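Local coordinates for Lin1909 protein (Listeria innocua, PDB 3FIJ) that binds manganese and is probably a gamma-glutamyl-gamma-aminobutyrate hydrolase of the class I glutamine amidotransferase-like family, at residues Pro110-Cys115 with Gln234-Glu239; Ala165-Asn170 with Glu230-Ala235. All coordinates share one frame; numbering follows the deposited sequence.

Interaction 1. Residues Pro110-Cys115 with Gln234-Glu239; sequences PIFAIC and QALVDE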
loop_
_atom_site.group_PDB
_atom_site.type_symbol
_atom_site.label_atom_id
_atom_site.label_comp_id
_atom_site.label_asym_id
_atom_site.label_seq_id
_atom_site.Cartn_x
_atom_site.Cartn_y
_atom_site.Cartn_z
ATOM N N PRO A 110 27.707 -30.670 -18.070
ATOM C CA PRO A 110 27.329 -29.400 -18.700
ATOM C C PRO A 110 26.774 -28.349 -17.735
ATOM O O PRO A 110 26.073 -28.674 -16.778
ATOM C CB PRO A 110 26.315 -29.835 -19.744
ATOM C CG PRO A 110 25.622 -30.981 -19.059
ATOM C CD PRO A 110 26.788 -31.750 -18.475
ATOM N N ILE A 111 27.097 -27.091 -18.015
ATOM C CA ILE A 111 26.687 -25.951 -17.198
ATOM C C ILE A 111 26.040 -24.873 -18.067
ATOM O O ILE A 111 26.613 -24.461 -19.071
ATOM C CB ILE A 111 27.917 -25.297 -16.520
ATOM C CG1 ILE A 111 28.642 -26.329 -15.658
ATOM C CG2 ILE A 111 27.496 -24.041 -15.726
ATOM C CD1 ILE A 111 29.992 -25.846 -15.127
ATOM N N PHE A 112 24.849 -24.429 -17.675
ATOM C CA PHE A 112 24.132 -23.365 -18.375
ATOM C C PHE A 112 23.883 -22.281 -17.316
ATOM O O PHE A 112 23.243 -22.524 -16.288
ATOM C CB PHE A 112 22.807 -23.902 -18.970
ATOM C CG PHE A 112 22.015 -22.876 -19.773
ATOM C CD1 PHE A 112 22.658 -21.851 -20.469
ATOM C CD2 PHE A 112 20.625 -22.946 -19.830
ATOM C CE1 PHE A 112 21.923 -20.902 -21.215
ATOM C CE2 PHE A 112 19.887 -22.005 -20.574
ATOM C CZ PHE A 112 20.542 -20.980 -21.265
ATOM N N ALA A 113 24.413 -21.089 -17.563
ATOM C CA ALA A 113 24.262 -19.985 -16.624
ATOM C C ALA A 113 23.442 -18.840 -17.215
ATOM O O ALA A 113 23.626 -18.457 -18.372
ATOM C CB ALA A 113 25.632 -19.480 -16.207
ATOM N N ILE A 114 22.546 -18.289 -16.402
ATOM C CA ILE A 114 21.685 -17.199 -16.826
ATOM C C ILE A 114 21.822 -15.941 -15.953
ATOM O O ILE A 114 21.827 -16.024 -14.719
ATOM C CB ILE A 114 20.202 -17.676 -16.842
ATOM C CG1 ILE A 114 19.984 -18.637 -18.023
ATOM C CG2 ILE A 114 19.259 -16.482 -16.916
ATOM C CD1 ILE A 114 18.611 -19.314 -18.052
ATOM N N CYS A 115 21.922 -14.783 -16.609
ATOM C CA CYS A 115 22.041 -13.484 -15.942
ATOM C C CYS A 115 23.144 -13.537 -14.889
ATOM O O CYS A 115 24.311 -13.707 -15.215
ATOM C CB CYS A 115 20.701 -13.100 -15.290
ATOM S SG CYS A 115 20.550 -11.342 -14.888
ATOM N N GLN A 234 17.130 -26.839 -24.208
ATOM C CA GLN A 234 17.146 -28.151 -24.851
ATOM C C GLN A 234 18.588 -28.620 -24.961
ATOM O O GLN A 234 18.903 -29.776 -24.657
ATOM C CB GLN A 234 16.521 -28.077 -26.248
ATOM C CG GLN A 234 16.390 -29.434 -26.936
ATOM C CD GLN A 234 15.525 -30.406 -26.148
ATOM O OE1 GLN A 234 14.326 -30.180 -25.956
ATOM N NE2 GLN A 234 16.130 -31.492 -25.684
ATOM N N ALA A 235 19.463 -27.712 -25.387
ATOM C CA ALA A 235 20.885 -28.021 -25.533
ATOM C C ALA A 235 21.474 -28.484 -24.196
ATOM O O ALA A 235 22.198 -29.474 -24.138
ATOM C CB ALA A 235 21.630 -26.798 -26.047
ATOM N N LEU A 236 21.164 -27.772 -23.118
ATOM C CA LEU A 236 21.672 -28.158 -21.803
ATOM C C LEU A 236 21.251 -29.586 -21.466
ATOM O O LEU A 236 22.057 -30.387 -21.007
ATOM C CB LEU A 236 21.144 -27.219 -20.717
ATOM C CG LEU A 236 21.440 -27.724 -19.300
ATOM C CD1 LEU A 236 22.957 -27.754 -19.061
ATOM C CD2 LEU A 236 20.749 -26.829 -18.280
ATOM N N VAL A 237 19.979 -29.902 -21.692
ATOM C CA VAL A 237 19.478 -31.238 -21.403
ATOM C C VAL A 237 20.066 -32.279 -22.354
ATOM O O VAL A 237 20.418 -33.379 -21.927
ATOM C CB VAL A 237 17.930 -31.282 -21.463
ATOM C CG1 VAL A 237 17.437 -32.732 -21.450
ATOM C CG2 VAL A 237 17.350 -30.516 -20.272
ATOM N N ASP A 238 20.171 -31.938 -23.637
ATOM C CA ASP A 238 20.747 -32.866 -24.613
ATOM C C ASP A 238 22.173 -33.199 -24.212
ATOM O O ASP A 238 22.585 -34.359 -24.207
ATOM C CB ASP A 238 20.774 -32.253 -26.019
ATOM C CG ASP A 238 19.405 -32.184 -26.652
ATOM O OD1 ASP A 238 18.503 -32.911 -26.180
ATOM O OD2 ASP A 238 19.232 -31.418 -27.626
ATOM N N GLU A 239 22.918 -32.158 -23.868
ATOM C CA GLU A 239 24.305 -32.305 -23.476
ATOM C C GLU A 239 24.439 -33.074 -22.162
ATOM O O GLU A 239 25.286 -33.959 -22.040
ATOM C CB GLU A 239 24.948 -30.926 -23.365
ATOM C CG GLU A 239 26.382 -30.848 -23.861
ATOM C CD GLU A 239 26.529 -31.157 -25.344
ATOM O OE1 GLU A 239 25.692 -30.702 -26.152
ATOM O OE2 GLU A 239 27.506 -31.843 -25.705
#
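The phenyl ring of Phe112 carries Ile114 CG1 on one face, 4.0 Å above the plane and offset toward the rim, while Leu236 CD2 sits at its edge, near the ring plane. Phe233, one helical turn before Leu236, meets the same ring edge-to-face, so both aromatic and branched aliphatic groups pack against it. The ring owes its position to chi1 of -178°, which sets CG anti to the backbone N. CB faces the helix while the ring itself leads away from segment 234-239, and the closest touch is therefore made by the methylene: Phe112 CB lies 3.6 Å from Leu236 CD2. Leu236 answers with both branches, the other methyl CD1 reaching Phe112 CB at 3.9 Å and Pro110 CB at 4.0 Å. A forked side chain suits this place, since it can touch Pro110, just before the strand, and Phe112 on it, two residues apart and both turned toward the helix. Strand 111-114 runs between strands 64-67 and 212-215 within the central mixed sheet of an alpha/beta sandwich, the glutaminase class I fold, and helix 227-241 packs over the sheet. Cys115 follows the strand at the N-cap of helix 116-124 and, touching His218, is consistent with the nucleophile of a Cys-His-Glu triad. At the other end of the segment, Pro110 lays its compact ring against the helix backbone, with CG 3.9 Å from Glu239 C. Pro110 CB also meets Glu239 CB at 4.0 Å. Glu239 suits the margin of the core because its methylene faces inward while the chain, bent at chi2 (63°), carries the carboxylate away from the strand. On another side of the helix, Gln234 NE2 donates to Asp238 OD1 over 2.8 Å, reaching the oxygen from above the carboxylate plane.

Interaction 2. Residues Ala165-Asn170 with Glu230-Ala235; sequences AKHHPN and EQLFQA
Asn170 OD1 is the best-held polar atom of the loop, gripped by one hydrogen bond, from Ile158 N. His168 ND1 donates only weakly to His167 O, over 3.0 Å at 130°, and His167 ND1 is weakly bonded to Glu163 O. None of these bonds reaches the helix, which is met by van der Waals contact. His167 does most of the touching. With CG anti to the carbonyl carbon (chi1 -51°), its imidazole reaches toward helix 227-241, and Lys166 CB lies over one of its faces. Gln231 OE1 approaches the ring edge, near its plane, 3.3 Å from His167 CD2; the ring and amide planes are turned 72° apart. A partly negative oxygen beside a polarised imidazole C-H is probably a mildly favourable pairing. Gln231 suits this partly exposed position: its CB packs 3.7 Å from His167 CD2, and the extended chain beyond CG carries OE1 across the ring edge. One turn on, Ala235 CB lies 3.9 Å from His167 NE2, a small methyl that allows the imidazole close to the helix. Leu232 is the apolar partner of both histidines. Its CD1 is 3.8 Å from His167 CB, and the buried imidazole of His168, crossing the leucine at about a right angle, brings His168 NE2 to 3.6 Å from Leu232 CD2. Behind these side chains, Leu232 also touches Pro219, while His168 rests on Ile158 of strand 154-158. The manganese ion, held by His143, His154, Ser176, His178 and Glu201, lies about 13 Å from the His168 side chain, so this is packing rather than metal coordination. It joins the loop between strands 154-158 and 172-174 to the C-terminal helix, a peripheral contact in an alpha/beta sandwich of the class I glutaminase fold.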
loop_
_atom_site.group_PDB
_atom_site.type_symbol
_atom_site.label_atom_id
_atom_site.label_comp_id
_atom_site.label_asym_id
_atom_site.label_seq_id
_atom_site.Cartn_x
_atom_site.Cartn_y
_atom_site.Cartn_z
ATOM N N ALA A 165 25.446 -19.427 -31.763
ATOM C CA ALA A 165 25.036 -19.298 -33.158
ATOM C C ALA A 165 24.310 -20.533 -33.694
ATOM O O ALA A 165 23.662 -20.468 -34.736
ATOM C CB ALA A 165 26.253 -18.965 -34.038
ATOM N N LYS A 166 24.418 -21.652 -32.987
ATOM C CA LYS A 166 23.734 -22.876 -33.404
ATOM C C LYS A 166 22.258 -22.762 -33.048
ATOM O O LYS A 166 21.429 -23.545 -33.516
ATOM C CB LYS A 166 24.294 -24.098 -32.675
ATOM C CG LYS A 166 25.740 -24.426 -32.968
ATOM C CD LYS A 166 26.163 -25.684 -32.218
ATOM C CE LYS A 166 27.642 -25.988 -32.420
ATOM N NZ LYS A 166 28.079 -27.184 -31.639
ATOM N N HIS A 167 21.932 -21.782 -32.212
ATOM C CA HIS A 167 20.557 -21.615 -31.778
ATOM C C HIS A 167 19.968 -20.226 -32.015
ATOM O O HIS A 167 18.755 -20.073 -32.102
ATOM C CB HIS A 167 20.459 -21.995 -30.301
ATOM C CG HIS A 167 21.057 -23.333 -29.982
ATOM N ND1 HIS A 167 22.343 -23.482 -29.499
ATOM C CD2 HIS A 167 20.555 -24.584 -30.091
ATOM C CE1 HIS A 167 22.601 -24.762 -29.324
ATOM N NE2 HIS A 167 21.533 -25.457 -29.676
ATOM N N HIS A 168 20.823 -19.216 -32.126
ATOM C CA HIS A 168 20.352 -17.855 -32.354
ATOM C C HIS A 168 20.976 -17.204 -33.594
ATOM O O HIS A 168 22.173 -17.339 -33.845
ATOM C CB HIS A 168 20.644 -16.960 -31.134
ATOM C CG HIS A 168 19.814 -17.263 -29.922
ATOM N ND1 HIS A 168 18.602 -17.915 -29.987
ATOM C CD2 HIS A 168 20.002 -16.953 -28.617
ATOM C CE1 HIS A 168 18.081 -17.995 -28.774
ATOM N NE2 HIS A 168 18.911 -17.418 -27.924
ATOM N N PRO A 169 20.161 -16.494 -34.391
ATOM C CA PRO A 169 20.674 -15.826 -35.586
ATOM C C PRO A 169 21.289 -14.505 -35.154
ATOM O O PRO A 169 20.987 -14.007 -34.071
ATOM C CB PRO A 169 19.424 -15.622 -36.428
ATOM C CG PRO A 169 18.380 -15.384 -35.399
ATOM C CD PRO A 169 18.687 -16.450 -34.365
ATOM N N ASN A 170 22.150 -13.938 -35.990
ATOM C CA ASN A 170 22.780 -12.674 -35.654
ATOM C C ASN A 170 21.707 -11.583 -35.597
ATOM O O ASN A 170 20.696 -11.667 -36.286
ATOM C CB ASN A 170 23.837 -12.330 -36.700
ATOM C CG ASN A 170 24.693 -11.150 -36.292
ATOM O OD1 ASN A 170 25.147 -11.066 -35.145
ATOM N ND2 ASN A 170 24.933 -10.235 -37.230
ATOM N N GLU A 230 13.881 -21.678 -26.162
ATOM C CA GLU A 230 13.692 -23.034 -25.671
ATOM C C GLU A 230 14.867 -23.936 -26.066
ATOM O O GLU A 230 15.266 -24.815 -25.302
ATOM C CB GLU A 230 12.388 -23.622 -26.201
ATOM C CG GLU A 230 12.108 -24.993 -25.632
ATOM C CD GLU A 230 10.828 -25.604 -26.155
ATOM O OE1 GLU A 230 9.808 -24.889 -26.228
ATOM O OE2 GLU A 230 10.845 -26.809 -26.480
ATOM N N GLN A 231 15.415 -23.718 -27.259
ATOM C CA GLN A 231 16.550 -24.512 -27.724
ATOM C C GLN A 231 17.730 -24.442 -26.755
ATOM O O GLN A 231 18.482 -25.411 -26.597
ATOM C CB GLN A 231 17.012 -24.032 -29.096
ATOM C CG GLN A 231 16.101 -24.399 -30.244
ATOM C CD GLN A 231 16.715 -24.009 -31.574
ATOM O OE1 GLN A 231 17.842 -24.416 -31.901
ATOM N NE2 GLN A 231 15.987 -23.209 -32.349
ATOM N N LEU A 232 17.902 -23.291 -26.113
ATOM C CA LEU A 232 18.997 -23.140 -25.167
ATOM C C LEU A 232 18.871 -24.171 -24.061
ATOM O O LEU A 232 19.827 -24.880 -23.747
ATOM C CB LEU A 232 19.004 -21.722 -24.587
ATOM C CG LEU A 232 19.772 -20.682 -25.415
ATOM C CD1 LEU A 232 19.384 -20.797 -26.888
ATOM C CD2 LEU A 232 19.502 -19.289 -24.880
ATOM N N PHE A 233 17.688 -24.272 -23.472
ATOM C CA PHE A 233 17.501 -25.245 -22.405
ATOM C C PHE A 233 17.566 -26.668 -22.959
ATOM O O PHE A 233 18.009 -27.595 -22.267
ATOM C CB PHE A 233 16.169 -25.022 -21.694
ATOM C CG PHE A 233 16.041 -23.673 -21.050
ATOM C CD1 PHE A 233 15.445 -22.617 -21.729
ATOM C CD2 PHE A 233 16.534 -23.454 -19.763
ATOM C CE1 PHE A 233 15.342 -21.364 -21.144
ATOM C CE2 PHE A 233 16.435 -22.201 -19.168
ATOM C CZ PHE A 233 15.837 -21.154 -19.862
ATOM N N GLN A 234 17.130 -26.839 -24.208
ATOM C CA GLN A 234 17.146 -28.151 -24.851
ATOM C C GLN A 234 18.588 -28.620 -24.961
ATOM O O GLN A 234 18.903 -29.776 -24.657
ATOM C CB GLN A 234 16.521 -28.077 -26.248
ATOM C CG GLN A 234 16.390 -29.434 -26.936
ATOM C CD GLN A 234 15.525 -30.406 -26.148
ATOM O OE1 GLN A 234 14.326 -30.180 -25.956
ATOM N NE2 GLN A 234 16.130 -31.492 -25.684
ATOM N N ALA A 235 19.463 -27.712 -25.387
ATOM C CA ALA A 235 20.885 -28.021 -25.533
ATOM C C ALA A 235 21.474 -28.484 -24.196
ATOM O O ALA A 235 22.198 -29.474 -24.138
ATOM C CB ALA A 235 21.630 -26.798 -26.047
#

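Both interactions use helix 227-241 and share Gln234 and Ala235, yet they work different sides of it. Interaction 1 is buried: the helix is laid on the central sheet through aliphatic and aromatic groups. Interaction 2 lies farther from the chain's centre and is only partly buried; there a loop without regular structure meets the helix through histidine and glutamine as well as leucine. The two contacts, with centres 10 Å apart, join directly where Phe112 CZ packs 3.7 Å from Leu232 CB and Ile114 CD1 meets the Phe233 ring. The sheet and the loop thus cover two adjacent sides of the helix, its chemistry growing more polar toward the loop.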